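Local coordinates for protein globin (Bacillus anthracis, PDB 5V3T) that is a group II truncated hemoglobin that probably binds oxygen and other small ligands at its heme iron, at residues A[15-20]-A[101-106]; A[20-25]-A[48-53]; A[27-32]-A[37-42]; A[56-61]-A[109-114]. All coordinates share one frame; numbering follows the deposited sequence.

Interaction 1. Residues A[15-20]-A[101-106]. With SO4 (sulfate ion), chain F.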
# COMPACT_ATOMS: atom_id res chain seq x y z
N GLU A 15 -21.00 -0.94 14.26
CA GLU A 15 -19.67 -1.35 14.72
C GLU A 15 -19.55 -2.86 14.92
O GLU A 15 -18.56 -3.46 14.51
CB GLU A 15 -19.35 -0.62 16.02
CG GLU A 15 -18.05 -1.02 16.67
CD GLU A 15 -17.76 -0.21 17.92
OE1 GLU A 15 -18.64 0.58 18.33
OE2 GLU A 15 -16.65 -0.34 18.48
N GLN A 16 -20.57 -3.47 15.52
CA GLN A 16 -20.56 -4.91 15.80
C GLN A 16 -20.49 -5.75 14.53
O GLN A 16 -19.84 -6.79 14.50
CB GLN A 16 -21.79 -5.30 16.64
CG GLN A 16 -21.74 -4.75 18.06
CD GLN A 16 -23.04 -4.94 18.81
OE1 GLN A 16 -24.13 -4.79 18.25
NE2 GLN A 16 -22.94 -5.28 20.09
N CYS A 17 -21.16 -5.30 13.47
CA CYS A 17 -21.10 -6.02 12.20
C CYS A 17 -19.75 -5.83 11.52
O CYS A 17 -19.17 -6.79 11.04
CB CYS A 17 -22.22 -5.59 11.26
SG CYS A 17 -22.16 -6.44 9.64
N ILE A 18 -19.24 -4.59 11.49
CA ILE A 18 -17.94 -4.33 10.87
C ILE A 18 -16.81 -5.11 11.55
O ILE A 18 -15.92 -5.65 10.87
CB ILE A 18 -17.62 -2.81 10.87
CG1 ILE A 18 -18.62 -2.08 9.96
CG2 ILE A 18 -16.17 -2.54 10.44
CD1 ILE A 18 -18.62 -2.57 8.53
N GLU A 19 -16.86 -5.20 12.88
CA GLU A 19 -15.87 -5.97 13.64
C GLU A 19 -15.82 -7.40 13.10
O GLU A 19 -14.76 -7.91 12.72
CB GLU A 19 -16.19 -5.99 15.14
CG GLU A 19 -15.98 -4.66 15.84
CD GLU A 19 -14.51 -4.31 16.04
OE1 GLU A 19 -13.71 -5.22 16.33
OE2 GLU A 19 -14.17 -3.11 15.91
N ILE A 20 -16.98 -8.04 13.05
CA ILE A 20 -17.07 -9.44 12.65
C ILE A 20 -16.78 -9.64 11.17
O ILE A 20 -16.13 -10.62 10.79
CB ILE A 20 -18.47 -10.00 12.96
CG1 ILE A 20 -18.76 -9.89 14.46
CG2 ILE A 20 -18.58 -11.45 12.51
CD1 ILE A 20 -20.19 -10.24 14.82
N THR A 101 -21.30 -13.46 7.59
CA THR A 101 -21.72 -12.49 8.58
C THR A 101 -23.18 -12.10 8.41
O THR A 101 -23.70 -11.30 9.19
CB THR A 101 -20.85 -11.22 8.53
OG1 THR A 101 -20.91 -10.66 7.22
CG2 THR A 101 -19.41 -11.58 8.83
N GLY A 102 -23.84 -12.65 7.39
CA GLY A 102 -25.27 -12.45 7.20
C GLY A 102 -25.66 -11.12 6.58
O GLY A 102 -26.73 -10.57 6.84
N VAL A 103 -24.78 -10.59 5.75
CA VAL A 103 -25.03 -9.32 5.06
C VAL A 103 -25.75 -9.56 3.73
O VAL A 103 -25.21 -10.21 2.82
CB VAL A 103 -23.72 -8.56 4.83
CG1 VAL A 103 -23.98 -7.25 4.09
CG2 VAL A 103 -23.02 -8.32 6.16
N HIS A 104 -26.99 -9.09 3.62
CA HIS A 104 -27.79 -9.35 2.44
C HIS A 104 -28.63 -8.15 2.03
O HIS A 104 -28.57 -7.09 2.66
CB HIS A 104 -28.69 -10.57 2.68
CG HIS A 104 -27.92 -11.85 2.85
ND1 HIS A 104 -27.33 -12.50 1.79
CD2 HIS A 104 -27.61 -12.57 3.95
CE1 HIS A 104 -26.72 -13.58 2.22
NE2 HIS A 104 -26.87 -13.65 3.53
N GLY A 105 -29.41 -8.30 0.97
CA GLY A 105 -30.33 -7.26 0.52
C GLY A 105 -29.67 -6.03 -0.07
O GLY A 105 -28.57 -6.11 -0.61
N HIS A 106 -30.36 -4.90 0.02
CA HIS A 106 -29.90 -3.69 -0.64
C HIS A 106 -28.61 -3.18 -0.03
O HIS A 106 -27.77 -2.66 -0.75
CB HIS A 106 -30.95 -2.58 -0.60
CG HIS A 106 -32.16 -2.85 -1.45
ND1 HIS A 106 -32.10 -2.91 -2.82
CD2 HIS A 106 -33.45 -3.07 -1.11
CE1 HIS A 106 -33.31 -3.17 -3.30
NE2 HIS A 106 -34.15 -3.27 -2.28
S SO4 F . -30.19 -11.44 -0.99
O1 SO4 F . -30.66 -10.32 -1.80
O2 SO4 F . -31.09 -11.62 0.13
O3 SO4 F . -30.18 -12.66 -1.79
O4 SO4 F . -28.87 -11.12 -0.49
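Cys17 carries its sulfur opposite the backbone N (chi1 178°), and this rotation sends SG off the flank of helix 14-31 to within 4.0 Å of Val103 CG2. Almost one turn further along, Ile20 places its CG2 branch in the same way and brings that methyl 3.8 Å from Thr101 CG2. The Ile20 and Thr101 side chains run past each other in opposite directions, methyl against methyl. Thr101 faces the helix with its carbon branch because OG1 is turned back into its own helix, where it is hydrogen-bonded to the carbonyls of Ala97 and Met98; the polar branch is thus satisfied and the contact stays apolar. The interface is small, 140 Å² counting both sides, and Ile12 also packs on both Cys17 and Val103.

Between Thr101 and Val103, Gly102 has positive phi and closes a Schellman motif at the end of helix 84-101. Beyond Val103 the chain meets a sulfate ion, probably from the crystallisation liquor. Its O4 receives two bonds: a markedly bent one from His104 ND1 (3.1 Å, 136°), near the plane of the imidazole, and an almost straight one from Gly105 N (3.2 Å, 169°). An anion held by a backbone N-H close to the beginning of helix 105-122 would probably be favoured by the positive end of the helix dipole.

The arrangement belongs to the two-over-two globin fold of truncated hemoglobins: the sharp turn joining the antiparallel G and H helices, 84-101 and 105-122, rests against the B helix, 14-31.

Interaction 2. Residues A[20-25]-A[48-53]. With HEM (protoporphyrin IX containing Fe), chain C.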
# COMPACT_ATOMS: atom_id res chain seq x y z
N ILE A 20 -16.98 -8.04 13.05
CA ILE A 20 -17.07 -9.44 12.65
C ILE A 20 -16.78 -9.64 11.17
O ILE A 20 -16.13 -10.62 10.79
CB ILE A 20 -18.47 -10.00 12.96
CG1 ILE A 20 -18.76 -9.89 14.46
CG2 ILE A 20 -18.58 -11.45 12.51
CD1 ILE A 20 -20.19 -10.24 14.82
N LEU A 21 -17.25 -8.72 10.33
CA LEU A 21 -17.04 -8.83 8.89
C LEU A 21 -15.56 -8.79 8.58
O LEU A 21 -15.05 -9.65 7.85
CB LEU A 21 -17.79 -7.72 8.14
CG LEU A 21 -17.64 -7.63 6.61
CD1 LEU A 21 -18.25 -8.84 5.92
CD2 LEU A 21 -18.28 -6.35 6.10
N VAL A 22 -14.86 -7.83 9.17
CA VAL A 22 -13.45 -7.63 8.85
C VAL A 22 -12.58 -8.73 9.44
O VAL A 22 -11.66 -9.23 8.77
CB VAL A 22 -12.98 -6.24 9.34
CG1 VAL A 22 -11.46 -6.08 9.21
CG2 VAL A 22 -13.71 -5.17 8.56
N ASP A 23 -12.88 -9.16 10.66
CA ASP A 23 -12.15 -10.28 11.26
C ASP A 23 -12.35 -11.53 10.40
O ASP A 23 -11.40 -12.27 10.13
CB ASP A 23 -12.60 -10.52 12.70
CG ASP A 23 -12.05 -9.47 13.66
OD1 ASP A 23 -11.11 -8.75 13.28
OD2 ASP A 23 -12.57 -9.36 14.79
N THR A 24 -13.58 -11.75 9.96
CA THR A 24 -13.89 -12.88 9.08
C THR A 24 -13.20 -12.72 7.73
O THR A 24 -12.60 -13.67 7.21
CB THR A 24 -15.41 -13.04 8.88
OG1 THR A 24 -16.02 -13.28 10.16
CG2 THR A 24 -15.74 -14.19 7.93
N PHE A 25 -13.28 -11.52 7.16
CA PHE A 25 -12.64 -11.23 5.88
C PHE A 25 -11.17 -11.63 5.87
O PHE A 25 -10.73 -12.40 5.00
CB PHE A 25 -12.77 -9.73 5.53
CG PHE A 25 -12.02 -9.34 4.29
CD1 PHE A 25 -12.35 -9.90 3.06
CD2 PHE A 25 -10.98 -8.44 4.35
CE1 PHE A 25 -11.68 -9.54 1.91
CE2 PHE A 25 -10.29 -8.09 3.20
CZ PHE A 25 -10.63 -8.65 1.98
N ARG A 48 -7.45 -3.85 12.08
CA ARG A 48 -7.83 -2.70 12.88
C ARG A 48 -8.07 -1.51 11.97
O ARG A 48 -9.08 -0.81 12.08
CB ARG A 48 -6.76 -2.36 13.92
CG ARG A 48 -7.21 -1.31 14.93
CD ARG A 48 -6.06 -0.86 15.83
NE ARG A 48 -5.05 -0.10 15.10
CZ ARG A 48 -5.05 1.22 14.99
NH1 ARG A 48 -4.09 1.83 14.31
NH2 ARG A 48 -6.02 1.94 15.54
N LYS A 49 -7.13 -1.29 11.05
CA LYS A 49 -7.19 -0.16 10.14
C LYS A 49 -8.36 -0.28 9.18
O LYS A 49 -9.02 0.71 8.87
CB LYS A 49 -5.87 -0.00 9.36
CG LYS A 49 -4.74 0.61 10.22
CD LYS A 49 -3.45 0.87 9.43
CE LYS A 49 -2.74 -0.42 9.06
NZ LYS A 49 -1.35 -0.18 8.54
N GLN A 50 -8.63 -1.50 8.72
CA GLN A 50 -9.72 -1.74 7.78
C GLN A 50 -11.07 -1.47 8.45
O GLN A 50 -12.00 -0.99 7.80
CB GLN A 50 -9.68 -3.18 7.25
CG GLN A 50 -10.75 -3.47 6.20
CD GLN A 50 -10.48 -2.77 4.88
OE1 GLN A 50 -10.89 -1.64 4.65
NE2 GLN A 50 -9.76 -3.44 4.02
N LYS A 51 -11.19 -1.80 9.73
CA LYS A 51 -12.43 -1.52 10.46
C LYS A 51 -12.65 -0.02 10.56
O LYS A 51 -13.77 0.46 10.40
CB LYS A 51 -12.39 -2.14 11.85
CG LYS A 51 -12.38 -3.65 11.83
CD LYS A 51 -12.05 -4.19 13.19
CE LYS A 51 -11.94 -5.69 13.16
NZ LYS A 51 -11.40 -6.17 14.45
N GLN A 52 -11.57 0.72 10.80
CA GLN A 52 -11.67 2.17 10.80
C GLN A 52 -12.06 2.67 9.42
O GLN A 52 -12.92 3.53 9.30
CB GLN A 52 -10.36 2.82 11.24
CG GLN A 52 -10.01 2.63 12.69
CD GLN A 52 -8.67 3.22 13.00
OE1 GLN A 52 -7.71 3.02 12.25
NE2 GLN A 52 -8.59 3.99 14.09
N PHE A 53 -11.42 2.14 8.38
CA PHE A 53 -11.72 2.61 7.03
C PHE A 53 -13.15 2.33 6.59
O PHE A 53 -13.88 3.24 6.17
CB PHE A 53 -10.76 2.02 5.98
CG PHE A 53 -11.06 2.52 4.60
CD1 PHE A 53 -10.67 3.79 4.20
CD2 PHE A 53 -11.81 1.77 3.73
CE1 PHE A 53 -10.99 4.27 2.94
CE2 PHE A 53 -12.13 2.24 2.46
CZ PHE A 53 -11.72 3.49 2.07
CHA HEM C . -3.49 -1.81 2.94
CHB HEM C . -3.56 -5.35 -0.53
CHC HEM C . -7.85 -3.59 -2.06
CHD HEM C . -8.25 -0.73 1.88
C1A HEM C . -3.16 -2.91 2.14
C2A HEM C . -1.94 -3.70 2.25
C3A HEM C . -1.96 -4.66 1.31
C4A HEM C . -3.19 -4.53 0.55
CMA HEM C . -0.86 -5.72 1.07
CAA HEM C . -0.83 -3.46 3.30
CBA HEM C . -1.39 -3.72 4.70
CGA HEM C . -0.74 -2.80 5.70
O1A HEM C . 0.32 -2.22 5.38
O2A HEM C . -1.29 -2.66 6.83
C1B HEM C . -4.72 -5.16 -1.26
C2B HEM C . -5.13 -5.91 -2.43
C3B HEM C . -6.30 -5.41 -2.86
C4B HEM C . -6.69 -4.33 -1.97
CMB HEM C . -4.35 -7.07 -3.10
CAB HEM C . -7.11 -5.90 -4.08
CBB HEM C . -7.81 -5.04 -4.84
C1C HEM C . -8.36 -2.78 -1.09
C2C HEM C . -9.74 -2.32 -1.00
C3C HEM C . -9.85 -1.55 0.08
C4C HEM C . -8.55 -1.46 0.73
CMC HEM C . -10.90 -2.66 -1.97
CAC HEM C . -11.16 -0.85 0.51
CBC HEM C . -11.42 -0.79 1.81
C1D HEM C . -7.00 -0.77 2.51
C2D HEM C . -6.69 -0.01 3.71
C3D HEM C . -5.23 -0.32 4.04
C4D HEM C . -4.77 -1.26 3.02
CMD HEM C . -7.63 0.93 4.48
CAD HEM C . -4.43 0.24 5.23
CBD HEM C . -3.47 1.30 4.69
CGD HEM C . -2.84 2.07 5.82
O1D HEM C . -1.65 1.79 6.12
O2D HEM C . -3.51 2.96 6.41
NA HEM C . -3.89 -3.45 1.09
NB HEM C . -5.71 -4.21 -1.01
NC HEM C . -7.67 -2.25 -0.01
ND HEM C . -5.84 -1.48 2.14
FE HEM C . -5.85 -2.95 0.65
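Lys51 NZ donates to Asp23 OD1 at 2.8 Å, a salt bridge that ties the E helix, 44-57, to the B helix, 14-31. The ammonium comes to the syn side of OD1 but lies 31° out of the carboxylate plane. Lys51 is extended beyond CG, and this long reach crosses the aspartate at about a right angle; Glu19, one turn before Asp23 on the B helix, gives the ammonium a second carboxylate partner. On another side of the E helix, Lys49 NZ bonds to both heme propionates, with O2A at 3.0 Å and O1D at 3.1 Å, so one positive charge probably offsets part of two negative ones.

Nearer the helix backbones lies the apolar part. Val22 sits against the base of the lysine, its CB 3.6 Å from Lys51 CG, while Val22 CG1 touches Gln50 CB at 3.9 Å. Both pairs meet at a slant. Gln50 then bends at chi2 (71°), leading its amide into the distal pocket, where NE2 is hydrogen-bonded to Tyr26 OH and the side chain touches the bound cyanide.

The axes of the two short segments pass 9.5 Å apart at 139°, closer to antiparallel than to perpendicular. Leu21 and Phe25 turn to helix 84-101, Phe25 meeting Trp90 edge-to-face, whereas Arg48 and Gln52 pack on helix 63-68, on which Glu67 and His68 supply polar partners.

Interaction 3. Residues A[27-32]-A[37-42]. With HEM (protoporphyrin IX containing Fe), chain C.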
# COMPACT_ATOMS: atom_id res chain seq x y z
N SER A 27 -9.60 -13.53 7.83
CA SER A 27 -9.46 -14.97 7.99
C SER A 27 -9.37 -15.59 6.59
O SER A 27 -8.49 -16.40 6.33
CB SER A 27 -10.63 -15.55 8.79
OG SER A 27 -10.45 -16.94 9.04
N TYR A 28 -10.26 -15.18 5.68
CA TYR A 28 -10.23 -15.71 4.32
C TYR A 28 -8.98 -15.25 3.58
O TYR A 28 -8.33 -16.05 2.89
CB TYR A 28 -11.50 -15.33 3.53
CG TYR A 28 -12.71 -16.17 3.90
CD1 TYR A 28 -12.76 -17.53 3.59
CD2 TYR A 28 -13.80 -15.61 4.55
CE1 TYR A 28 -13.86 -18.30 3.93
CE2 TYR A 28 -14.91 -16.38 4.89
CZ TYR A 28 -14.93 -17.72 4.57
OH TYR A 28 -16.02 -18.49 4.91
N VAL A 29 -8.62 -13.99 3.75
CA VAL A 29 -7.40 -13.46 3.13
C VAL A 29 -6.16 -14.28 3.52
O VAL A 29 -5.37 -14.69 2.67
CB VAL A 29 -7.16 -11.99 3.53
CG1 VAL A 29 -5.77 -11.53 3.05
CG2 VAL A 29 -8.27 -11.11 2.96
N SER A 30 -6.03 -14.57 4.81
CA SER A 30 -4.87 -15.28 5.32
C SER A 30 -4.75 -16.69 4.73
O SER A 30 -3.67 -17.26 4.71
CB SER A 30 -4.92 -15.36 6.85
OG SER A 30 -5.86 -16.34 7.27
N LYS A 31 -5.87 -17.25 4.28
CA LYS A 31 -5.88 -18.60 3.71
C LYS A 31 -5.83 -18.61 2.18
O LYS A 31 -5.66 -19.66 1.57
CB LYS A 31 -7.12 -19.38 4.17
CG LYS A 31 -7.30 -19.51 5.67
CD LYS A 31 -8.64 -20.19 5.99
CE LYS A 31 -8.97 -20.16 7.48
NZ LYS A 31 -7.91 -20.82 8.30
N HIS A 32 -5.97 -17.44 1.57
CA HIS A 32 -6.03 -17.34 0.11
C HIS A 32 -4.62 -17.22 -0.44
O HIS A 32 -3.89 -16.30 -0.07
CB HIS A 32 -6.86 -16.14 -0.33
CG HIS A 32 -7.41 -16.26 -1.72
ND1 HIS A 32 -6.60 -16.45 -2.83
CD2 HIS A 32 -8.68 -16.22 -2.19
CE1 HIS A 32 -7.35 -16.52 -3.91
NE2 HIS A 32 -8.61 -16.39 -3.55
N PRO A 37 0.47 -13.98 0.63
CA PRO A 37 1.90 -13.63 0.54
C PRO A 37 2.21 -12.12 0.57
O PRO A 37 3.30 -11.75 1.00
CB PRO A 37 2.32 -14.22 -0.81
CG PRO A 37 1.39 -15.34 -1.03
CD PRO A 37 0.07 -14.87 -0.48
N ILE A 38 1.29 -11.27 0.13
CA ILE A 38 1.64 -9.85 0.02
C ILE A 38 1.20 -9.07 1.24
O ILE A 38 1.57 -7.91 1.41
CB ILE A 38 1.06 -9.21 -1.25
CG1 ILE A 38 -0.45 -9.30 -1.29
CG2 ILE A 38 1.62 -9.88 -2.47
CD1 ILE A 38 -1.04 -8.80 -2.60
N PHE A 39 0.45 -9.73 2.12
CA PHE A 39 0.06 -9.13 3.38
C PHE A 39 1.09 -9.35 4.48
O PHE A 39 1.86 -10.31 4.42
CB PHE A 39 -1.28 -9.69 3.82
CG PHE A 39 -2.42 -9.11 3.06
CD1 PHE A 39 -2.97 -7.92 3.45
CD2 PHE A 39 -2.91 -9.74 1.93
CE1 PHE A 39 -4.00 -7.38 2.75
CE2 PHE A 39 -3.94 -9.20 1.21
CZ PHE A 39 -4.49 -8.03 1.62
N PRO A 40 1.10 -8.47 5.49
CA PRO A 40 1.95 -8.72 6.66
C PRO A 40 1.55 -10.05 7.30
O PRO A 40 0.40 -10.46 7.18
CB PRO A 40 1.66 -7.53 7.58
CG PRO A 40 1.15 -6.45 6.66
CD PRO A 40 0.39 -7.18 5.59
N ASP A 41 2.50 -10.72 7.94
CA ASP A 41 2.23 -12.02 8.53
C ASP A 41 1.15 -11.93 9.62
O ASP A 41 0.22 -12.74 9.67
CB ASP A 41 3.52 -12.60 9.09
CG ASP A 41 4.50 -12.96 7.98
OD1 ASP A 41 4.06 -13.58 6.99
OD2 ASP A 41 5.69 -12.61 8.10
N ASP A 42 1.28 -10.91 10.47
CA ASP A 42 0.24 -10.60 11.44
C ASP A 42 -0.71 -9.58 10.83
O ASP A 42 -0.29 -8.47 10.47
CB ASP A 42 0.85 -10.08 12.74
CG ASP A 42 -0.16 -10.02 13.87
OD1 ASP A 42 -1.37 -9.90 13.58
OD2 ASP A 42 0.24 -10.10 15.05
CHA HEM C . -3.49 -1.81 2.94
CHB HEM C . -3.56 -5.35 -0.53
CHC HEM C . -7.85 -3.59 -2.06
CHD HEM C . -8.25 -0.73 1.88
C1A HEM C . -3.16 -2.91 2.14
C2A HEM C . -1.94 -3.70 2.25
C3A HEM C . -1.96 -4.66 1.31
C4A HEM C . -3.19 -4.53 0.55
CMA HEM C . -0.86 -5.72 1.07
CAA HEM C . -0.83 -3.46 3.30
CBA HEM C . -1.39 -3.72 4.70
CGA HEM C . -0.74 -2.80 5.70
O1A HEM C . 0.32 -2.22 5.38
O2A HEM C . -1.29 -2.66 6.83
C1B HEM C . -4.72 -5.16 -1.26
C2B HEM C . -5.13 -5.91 -2.43
C3B HEM C . -6.30 -5.41 -2.86
C4B HEM C . -6.69 -4.33 -1.97
CMB HEM C . -4.35 -7.07 -3.10
CAB HEM C . -7.11 -5.90 -4.08
CBB HEM C . -7.81 -5.04 -4.84
C1C HEM C . -8.36 -2.78 -1.09
C2C HEM C . -9.74 -2.32 -1.00
C3C HEM C . -9.85 -1.55 0.08
C4C HEM C . -8.55 -1.46 0.73
CMC HEM C . -10.90 -2.66 -1.97
CAC HEM C . -11.16 -0.85 0.51
CBC HEM C . -11.42 -0.79 1.81
C1D HEM C . -7.00 -0.77 2.51
C2D HEM C . -6.69 -0.01 3.71
C3D HEM C . -5.23 -0.32 4.04
C4D HEM C . -4.77 -1.26 3.02
CMD HEM C . -7.63 0.93 4.48
CAD HEM C . -4.43 0.24 5.23
CBD HEM C . -3.47 1.30 4.69
CGD HEM C . -2.84 2.07 5.82
O1D HEM C . -1.65 1.79 6.12
O2D HEM C . -3.51 2.96 6.41
NA HEM C . -3.89 -3.45 1.09
NB HEM C . -5.71 -4.21 -1.01
NC HEM C . -7.67 -2.25 -0.01
ND HEM C . -5.84 -1.48 2.14
FE HEM C . -5.85 -2.95 0.65
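Phe39 reaches from the loop after helix 14-31 to wedge its ring between Val29 and the heme. From CB the chain turns so that CG stands beside the backbone N (chi1 -76°), which directs the ring into the gap between Val29 and the porphyrin. Further out the two sides of the ring part company. CD2 and CE2 meet Val29 CG1, at 3.6 Å and 3.5 Å, while on the other side CD1 comes within 3.9 Å of heme CMA. Next to it, CE1 lies 3.7 Å from C4A of the porphyrin. At the tip, CZ stands 3.6 Å from the meso carbon CHB.

The valine methyl and the heme methyl occupy opposite faces of the ring, each displaced toward its rim. Val29 CG1 makes a CH-pi contact, 3.8 Å from the ring centroid and 27° off the normal, and the two side chains cross at about a right angle. Leu35 also packs on Val29. Where the loop leaves the helix, His32 O is 4.2 Å from Pro37 CD and is hydrogen-bonded to Ser36 OG. Ile38 O bonds to His121 NE2 of the second subunit, which anchors the loop from the other chain.

Phe39 also touches the bound cyanide. With only dispersion and CH-pi contacts acting between the ring and Val29, this part of the distal wall gives the ligand a greasy surface, and any polar hold on it would have to come from other residues of the pocket, such as Tyr26, Gln50 or Trp90.

Interaction 4. Residues A[56-61]-A[109-114]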
# COMPACT_ATOMS: atom_id res chain seq x y z
N GLN A 56 -15.86 4.57 8.25
CA GLN A 56 -15.95 5.91 7.67
C GLN A 56 -16.44 5.84 6.21
O GLN A 56 -17.14 6.72 5.74
CB GLN A 56 -14.61 6.64 7.79
CG GLN A 56 -14.02 7.10 6.49
CD GLN A 56 -12.81 7.98 6.69
OE1 GLN A 56 -12.46 8.32 7.82
NE2 GLN A 56 -12.14 8.32 5.59
N TYR A 57 -16.03 4.77 5.53
CA TYR A 57 -16.36 4.51 4.12
C TYR A 57 -17.88 4.38 3.95
O TYR A 57 -18.43 4.71 2.91
CB TYR A 57 -15.68 3.20 3.69
CG TYR A 57 -15.75 2.74 2.24
CD1 TYR A 57 -15.03 3.40 1.24
CD2 TYR A 57 -16.52 1.64 1.88
CE1 TYR A 57 -15.06 2.94 -0.08
CE2 TYR A 57 -16.57 1.19 0.57
CZ TYR A 57 -15.83 1.84 -0.41
OH TYR A 57 -15.89 1.39 -1.70
N LEU A 58 -18.52 3.82 4.97
CA LEU A 58 -19.97 3.57 4.96
C LEU A 58 -20.80 4.63 5.67
O LEU A 58 -22.00 4.45 5.89
CB LEU A 58 -20.25 2.20 5.58
CG LEU A 58 -19.60 1.07 4.79
CD1 LEU A 58 -19.83 -0.27 5.47
CD2 LEU A 58 -20.16 1.05 3.38
N GLY A 59 -20.19 5.75 6.04
CA GLY A 59 -20.97 6.85 6.60
C GLY A 59 -20.96 6.90 8.12
O GLY A 59 -21.69 7.68 8.73
N GLY A 60 -20.12 6.06 8.73
CA GLY A 60 -19.89 6.14 10.17
C GLY A 60 -18.93 7.27 10.49
O GLY A 60 -18.65 8.10 9.63
N PRO A 61 -18.44 7.31 11.74
CA PRO A 61 -17.46 8.31 12.18
C PRO A 61 -16.18 8.26 11.33
O PRO A 61 -15.82 7.19 10.83
CB PRO A 61 -17.17 7.91 13.63
CG PRO A 61 -18.42 7.22 14.07
CD PRO A 61 -18.93 6.49 12.87
N GLU A 109 -25.75 -5.15 -1.58
CA GLU A 109 -25.47 -4.74 -2.94
C GLU A 109 -24.82 -3.37 -2.96
O GLU A 109 -23.88 -3.14 -3.73
CB GLU A 109 -26.74 -4.75 -3.80
CG GLU A 109 -27.52 -6.08 -3.76
CD GLU A 109 -26.66 -7.33 -4.02
OE1 GLU A 109 -25.64 -7.24 -4.74
OE2 GLU A 109 -27.01 -8.42 -3.51
N PHE A 110 -25.30 -2.46 -2.12
CA PHE A 110 -24.69 -1.14 -1.99
C PHE A 110 -23.20 -1.23 -1.64
O PHE A 110 -22.34 -0.69 -2.35
CB PHE A 110 -25.43 -0.31 -0.95
CG PHE A 110 -24.93 1.11 -0.82
CD1 PHE A 110 -25.39 2.10 -1.66
CD2 PHE A 110 -23.99 1.44 0.15
CE1 PHE A 110 -24.93 3.41 -1.55
CE2 PHE A 110 -23.52 2.75 0.27
CZ PHE A 110 -24.00 3.73 -0.58
N VAL A 111 -22.90 -1.95 -0.56
CA VAL A 111 -21.54 -2.01 -0.06
C VAL A 111 -20.64 -2.79 -1.04
O VAL A 111 -19.51 -2.38 -1.32
CB VAL A 111 -21.47 -2.65 1.34
CG1 VAL A 111 -20.02 -2.91 1.75
CG2 VAL A 111 -22.19 -1.77 2.37
N PHE A 112 -21.15 -3.88 -1.58
CA PHE A 112 -20.31 -4.69 -2.45
C PHE A 112 -19.95 -3.94 -3.74
O PHE A 112 -18.81 -4.00 -4.19
CB PHE A 112 -20.96 -6.01 -2.81
CG PHE A 112 -20.06 -6.91 -3.60
CD1 PHE A 112 -19.17 -7.75 -2.96
CD2 PHE A 112 -20.06 -6.87 -4.98
CE1 PHE A 112 -18.31 -8.56 -3.69
CE2 PHE A 112 -19.20 -7.68 -5.71
CZ PHE A 112 -18.33 -8.53 -5.06
N GLU A 113 -20.93 -3.24 -4.31
CA GLU A 113 -20.69 -2.50 -5.55
C GLU A 113 -19.71 -1.35 -5.33
O GLU A 113 -18.90 -1.08 -6.22
CB GLU A 113 -22.00 -1.99 -6.13
CG GLU A 113 -22.79 -3.09 -6.80
CD GLU A 113 -24.19 -2.68 -7.17
OE1 GLU A 113 -24.41 -1.47 -7.41
OE2 GLU A 113 -25.07 -3.56 -7.21
N ARG A 114 -19.76 -0.70 -4.17
CA ARG A 114 -18.73 0.30 -3.89
C ARG A 114 -17.35 -0.33 -3.77
O ARG A 114 -16.37 0.17 -4.33
CB ARG A 114 -18.99 1.09 -2.61
CG ARG A 114 -20.02 2.18 -2.70
CD ARG A 114 -20.14 2.86 -1.35
NE ARG A 114 -20.82 4.13 -1.48
CZ ARG A 114 -20.19 5.30 -1.44
NH1 ARG A 114 -18.88 5.34 -1.26
NH2 ARG A 114 -20.88 6.43 -1.57
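Tyr57 OH and the backbone O of Arg114 share one partner, the Thr118 hydroxyl, to which each is hydrogen-bonded. Sharing that partner is consistent with how close the phenol comes to the helix backbone: Tyr57 OH sits 2.9 Å from Arg114 O, though the angle is too poor for a bond between those two. The phenol oxygen is also close to Arg114 CB, at 3.2 Å, and CB lies obliquely to the ring.

The arginine chain is extended from CG to NE and slides past the tyrosine in the opposite direction. Its CZ arrives above the ring, 5.8 Å from the centroid and only 14° off the normal, with the guanidinium plane turned 87° to the ring. At that range the cation-pi attraction is weak at most.

Next door the contact is purely apolar. Leu58 CD2 meets Val111 CG2 at 3.6 Å, the side chains crossing at about a right angle. Leu58 chi1 (-62°) sets CG opposite its carbonyl carbon, directing the branch to helix 105-122, and Pro8 and Phe9 pack on the same leucine. Met98 likewise touches Val111. Just beyond Leu58, Gly59 has positive phi and serves as C-prime of a Schellman motif, with Gly59 N bonded to Gln56 O and Gly60 N to Thr55 O.

Tyr57, whose ring also meets Phe53 on the heme side, thus pins the C-terminal end of the E helix, 44-57, to the H helix, 105-122, within the two-over-two globin sandwich.

Interactions 1 and 2 share Ile20 and are bridged by charge: Glu19 OE1 of 15-20 lies 3.1 Å from Lys51 NZ of 48-53. Ile18 connects interaction 1 to interaction 4, its CD1 standing 4.0 Å from Leu58 CD1. The heme unites interactions 2 and 3, whose centres are about 13 Å apart: Gln50 and Phe39 each come within about 4 Å of the cyanide, and Tyr26 and Trp90 complete that pocket. Interaction 4 stands further back, the Tyr57 side chain about 5 Å from the heme and about 11 Å from the cyanide. Interactions 3 and 4 lie on opposite sides of the chain's centre, their centres about 23 Å apart.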